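Local coordinates for protein phosphatidylglycerophosphatase B (PDB 6FMX) that removes the terminal phosphate of phosphatidylglycerophosphate to give phosphatidylglycerol, and also dephosphorylates undecaprenyl pyrophosphate, in the bacterial cell membrane, at residues A[117-129]-A[185-197]. Sequence-based numbering, arbitrary orientation.
Sequences WIERVRPDFAPLV and VYLGVHFVTDVLG. With WO4 (tungstate(VI)ion), chain G.
Arg122 and His190 meet at a bound tungstate, where the first and third motifs of the PAP2 phosphatase active site come together. NE2 of His190, the assigned nucleophile, lies 2.6 Å from the tungsten. Arg122 NH1 hydrogen-bonds tungstate O1 at 2.5 Å, a doubtfully short length. The same NH1 sits over one face of the imidazole, offset toward its rim, and also bonds Val189 O at 2.9 Å from above the carbonyl plane; Glu131 takes NE, so the guanidinium is held at its NE and NH1 ends. Lys115, Ser138, Arg184 and the backbone N of Gly139 and His140 also bond the anion.

Behind it, Asp194, assigned to stabilise the histidine, has OD2 at the imidazole edge and accepts a bond from the N-cap Phe191 N and one from Ser135. Its OD1 forms a salt bridge with Arg120 NH1 at 2.8 Å. With CG turned away from its own N (chi1 -166°), the extended Arg120 chain carries NH1 also to Thr193 OG1 in a nearly straight bond (176°), while Phe191 CD2 lies over one guanidinium face. Asp46 binds both Arg120 NH2 and Thr193. A leucine in place of Arg120 would probably leave Asp194 OD1 and Asp46 without their cationic mate.

Pro123 lays its CG over one face of the Phe191 ring, 3.5 Å from the centroid, a CH-pi contact suited to its rigid ring. Gly188, at a positive phi that glycine accepts readily, ends helix 166-186 in a Schellman motif. Two waters bridge Gly188 O to Asp124 N and Ala126 N, and Leu128 N bonds Leu187 O at 2.8 Å.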
# COMPACT_ATOMS: atom_id res chain seq x y z
N TRP A 117 8.51 0.23 16.55
CA TRP A 117 9.58 -0.68 16.93
C TRP A 117 10.89 -0.30 16.25
O TRP A 117 11.96 -0.31 16.88
CB TRP A 117 9.17 -2.11 16.57
CG TRP A 117 10.24 -3.13 16.72
CD1 TRP A 117 11.00 -3.36 17.82
CD2 TRP A 117 10.67 -4.07 15.73
NE1 TRP A 117 11.88 -4.39 17.58
CE2 TRP A 117 11.70 -4.84 16.30
CE3 TRP A 117 10.28 -4.33 14.41
CZ2 TRP A 117 12.34 -5.85 15.60
CZ3 TRP A 117 10.93 -5.34 13.72
CH2 TRP A 117 11.95 -6.09 14.31
N ILE A 118 10.82 0.09 14.98
CA ILE A 118 12.01 0.30 14.17
C ILE A 118 12.55 1.72 14.32
O ILE A 118 13.77 1.94 14.34
CB ILE A 118 11.68 -0.05 12.70
CG1 ILE A 118 11.43 -1.56 12.59
CG2 ILE A 118 12.79 0.41 11.76
CD1 ILE A 118 11.31 -2.04 11.18
N GLU A 119 11.66 2.71 14.39
CA GLU A 119 12.01 4.10 14.73
C GLU A 119 12.98 4.72 13.72
O GLU A 119 13.94 5.40 14.09
CB GLU A 119 12.60 4.18 16.15
CG GLU A 119 11.60 3.89 17.26
CD GLU A 119 12.21 4.08 18.64
OE1 GLU A 119 13.27 3.47 18.92
OE2 GLU A 119 11.63 4.84 19.45
N ARG A 120 12.72 4.52 12.43
CA ARG A 120 13.56 5.16 11.43
C ARG A 120 13.22 6.64 11.31
O ARG A 120 12.05 7.04 11.28
CB ARG A 120 13.41 4.49 10.06
CG ARG A 120 14.53 4.93 9.11
CD ARG A 120 14.24 4.63 7.66
NE ARG A 120 15.44 4.70 6.83
CZ ARG A 120 15.52 4.16 5.61
NH1 ARG A 120 14.47 3.52 5.10
NH2 ARG A 120 16.64 4.25 4.91
N VAL A 121 14.27 7.47 11.23
CA VAL A 121 14.12 8.90 11.06
C VAL A 121 13.72 9.20 9.62
O VAL A 121 14.21 8.57 8.67
CB VAL A 121 15.43 9.61 11.45
CG1 VAL A 121 15.36 11.08 11.16
CG2 VAL A 121 15.75 9.40 12.92
N ARG A 122 12.81 10.16 9.44
CA ARG A 122 12.33 10.56 8.12
C ARG A 122 13.44 11.23 7.32
O ARG A 122 14.44 11.69 7.88
CB ARG A 122 11.15 11.51 8.26
CG ARG A 122 9.94 10.91 8.93
CD ARG A 122 8.90 10.52 7.89
NE ARG A 122 7.74 9.89 8.49
CZ ARG A 122 6.63 9.60 7.82
NH1 ARG A 122 6.55 9.90 6.53
NH2 ARG A 122 5.60 9.03 8.43
N PRO A 123 13.29 11.31 5.99
CA PRO A 123 14.34 11.97 5.18
C PRO A 123 14.62 13.41 5.60
O PRO A 123 15.79 13.77 5.84
CB PRO A 123 13.76 11.90 3.76
CG PRO A 123 12.92 10.65 3.77
CD PRO A 123 12.29 10.62 5.14
N ASP A 124 13.58 14.25 5.68
CA ASP A 124 13.66 15.64 6.15
C ASP A 124 14.69 16.48 5.38
O ASP A 124 15.28 17.41 5.93
CB ASP A 124 13.93 15.71 7.65
CG ASP A 124 12.64 15.77 8.44
OD1 ASP A 124 11.75 16.57 8.06
OD2 ASP A 124 12.49 15.01 9.42
N PHE A 125 14.87 16.19 4.09
CA PHE A 125 15.60 17.08 3.21
C PHE A 125 14.69 18.13 2.60
O PHE A 125 15.05 19.31 2.54
CB PHE A 125 16.28 16.30 2.09
CG PHE A 125 17.15 15.19 2.58
CD1 PHE A 125 18.32 15.47 3.29
CD2 PHE A 125 16.82 13.86 2.35
CE1 PHE A 125 19.12 14.45 3.76
CE2 PHE A 125 17.63 12.84 2.82
CZ PHE A 125 18.78 13.14 3.52
N ALA A 126 13.50 17.72 2.17
CA ALA A 126 12.64 18.59 1.39
C ALA A 126 11.21 18.08 1.36
O ALA A 126 10.65 17.88 0.27
CB ALA A 126 13.19 18.70 -0.04
N PRO A 127 10.56 17.88 2.50
CA PRO A 127 9.21 17.32 2.48
C PRO A 127 8.23 18.32 1.89
O PRO A 127 8.35 19.53 2.11
CB PRO A 127 8.91 17.06 3.96
CG PRO A 127 9.71 18.13 4.67
CD PRO A 127 10.96 18.33 3.85
N LEU A 128 7.27 17.82 1.12
CA LEU A 128 6.20 18.66 0.61
C LEU A 128 4.88 18.43 1.34
O LEU A 128 3.92 19.16 1.10
CB LEU A 128 6.00 18.42 -0.89
CG LEU A 128 7.13 18.99 -1.75
CD1 LEU A 128 6.99 18.50 -3.19
CD2 LEU A 128 7.14 20.53 -1.67
N VAL A 129 4.81 17.42 2.21
CA VAL A 129 3.61 17.14 2.98
C VAL A 129 4.02 16.89 4.42
O VAL A 129 5.18 16.60 4.73
CB VAL A 129 2.81 15.95 2.42
CG1 VAL A 129 2.09 16.34 1.13
CG2 VAL A 129 3.68 14.73 2.21
N VAL A 185 8.04 9.12 -2.25
CA VAL A 185 9.44 9.46 -2.47
C VAL A 185 9.55 10.83 -3.13
O VAL A 185 10.36 11.67 -2.72
CB VAL A 185 10.14 8.38 -3.31
CG1 VAL A 185 11.59 8.75 -3.52
CG2 VAL A 185 10.02 7.00 -2.61
N TYR A 186 8.71 11.09 -4.14
CA TYR A 186 8.66 12.40 -4.78
C TYR A 186 8.43 13.52 -3.77
O TYR A 186 9.10 14.56 -3.82
CB TYR A 186 7.54 12.41 -5.84
CG TYR A 186 7.39 13.75 -6.54
CD1 TYR A 186 6.70 14.80 -5.95
CD2 TYR A 186 7.91 13.95 -7.82
CE1 TYR A 186 6.57 16.03 -6.58
CE2 TYR A 186 7.76 15.18 -8.47
CZ TYR A 186 7.10 16.21 -7.83
OH TYR A 186 6.95 17.43 -8.45
N LEU A 187 7.46 13.34 -2.88
CA LEU A 187 7.10 14.38 -1.92
C LEU A 187 8.06 14.47 -0.75
O LEU A 187 7.83 15.28 0.16
CB LEU A 187 5.67 14.15 -1.41
CG LEU A 187 4.57 14.25 -2.47
CD1 LEU A 187 3.25 13.70 -1.95
CD2 LEU A 187 4.40 15.71 -2.93
N GLY A 188 9.12 13.66 -0.74
CA GLY A 188 10.17 13.80 0.25
C GLY A 188 9.80 13.44 1.67
O GLY A 188 10.38 14.00 2.61
N VAL A 189 8.88 12.49 1.87
CA VAL A 189 8.50 12.07 3.21
C VAL A 189 8.79 10.59 3.47
O VAL A 189 8.70 10.15 4.62
CB VAL A 189 7.03 12.39 3.51
CG1 VAL A 189 6.86 13.89 3.69
CG2 VAL A 189 6.12 11.88 2.41
N HIS A 190 9.14 9.82 2.44
CA HIS A 190 9.59 8.46 2.65
C HIS A 190 10.81 8.22 1.79
O HIS A 190 10.98 8.83 0.73
CB HIS A 190 8.51 7.43 2.31
CG HIS A 190 7.40 7.35 3.32
ND1 HIS A 190 7.61 6.90 4.61
CD2 HIS A 190 6.08 7.62 3.23
CE1 HIS A 190 6.47 6.92 5.27
NE2 HIS A 190 5.52 7.34 4.45
N PHE A 191 11.66 7.33 2.27
CA PHE A 191 12.71 6.75 1.44
C PHE A 191 12.12 5.65 0.58
O PHE A 191 11.10 5.05 0.90
CB PHE A 191 13.83 6.16 2.30
CG PHE A 191 14.57 7.17 3.14
CD1 PHE A 191 15.46 8.06 2.55
CD2 PHE A 191 14.41 7.20 4.51
CE1 PHE A 191 16.16 8.97 3.32
CE2 PHE A 191 15.12 8.11 5.29
CZ PHE A 191 15.99 8.99 4.69
N VAL A 192 12.82 5.35 -0.52
CA VAL A 192 12.40 4.26 -1.39
C VAL A 192 12.25 2.97 -0.59
O VAL A 192 11.28 2.22 -0.77
CB VAL A 192 13.39 4.09 -2.56
CG1 VAL A 192 13.35 2.67 -3.13
CG2 VAL A 192 13.08 5.10 -3.64
N THR A 193 13.19 2.69 0.32
CA THR A 193 13.09 1.44 1.07
C THR A 193 11.90 1.42 2.01
O THR A 193 11.34 0.34 2.26
CB THR A 193 14.39 1.18 1.85
OG1 THR A 193 14.74 2.35 2.59
CG2 THR A 193 15.51 0.81 0.89
N ASP A 194 11.50 2.58 2.56
CA ASP A 194 10.24 2.63 3.30
C ASP A 194 9.08 2.19 2.42
O ASP A 194 8.16 1.50 2.88
CB ASP A 194 9.94 4.04 3.82
CG ASP A 194 11.04 4.61 4.67
OD1 ASP A 194 11.74 3.84 5.37
OD2 ASP A 194 11.16 5.86 4.66
N VAL A 195 9.09 2.62 1.15
CA VAL A 195 8.01 2.31 0.23
C VAL A 195 8.01 0.83 -0.11
O VAL A 195 6.96 0.17 -0.08
CB VAL A 195 8.13 3.18 -1.03
CG1 VAL A 195 7.20 2.67 -2.13
CG2 VAL A 195 7.81 4.64 -0.69
N LEU A 196 9.18 0.29 -0.46
CA LEU A 196 9.27 -1.13 -0.78
C LEU A 196 8.89 -1.99 0.42
O LEU A 196 8.22 -3.02 0.27
CB LEU A 196 10.69 -1.48 -1.26
CG LEU A 196 11.22 -0.84 -2.55
CD1 LEU A 196 12.66 -1.25 -2.78
CD2 LEU A 196 10.38 -1.23 -3.73
N GLY A 197 9.30 -1.58 1.63
CA GLY A 197 8.90 -2.31 2.82
C GLY A 197 7.40 -2.34 3.01
O GLY A 197 6.82 -3.38 3.34
W WO4 G . 3.35 7.54 5.83
O1 WO4 G . 4.24 9.38 5.86
O2 WO4 G . 4.34 6.23 7.01
O3 WO4 G . 1.49 7.71 6.64
O4 WO4 G . 3.39 6.88 3.94
O HOH W 1 10.66 13.79 5.52
O HOH W 2 12.99 15.12 2.11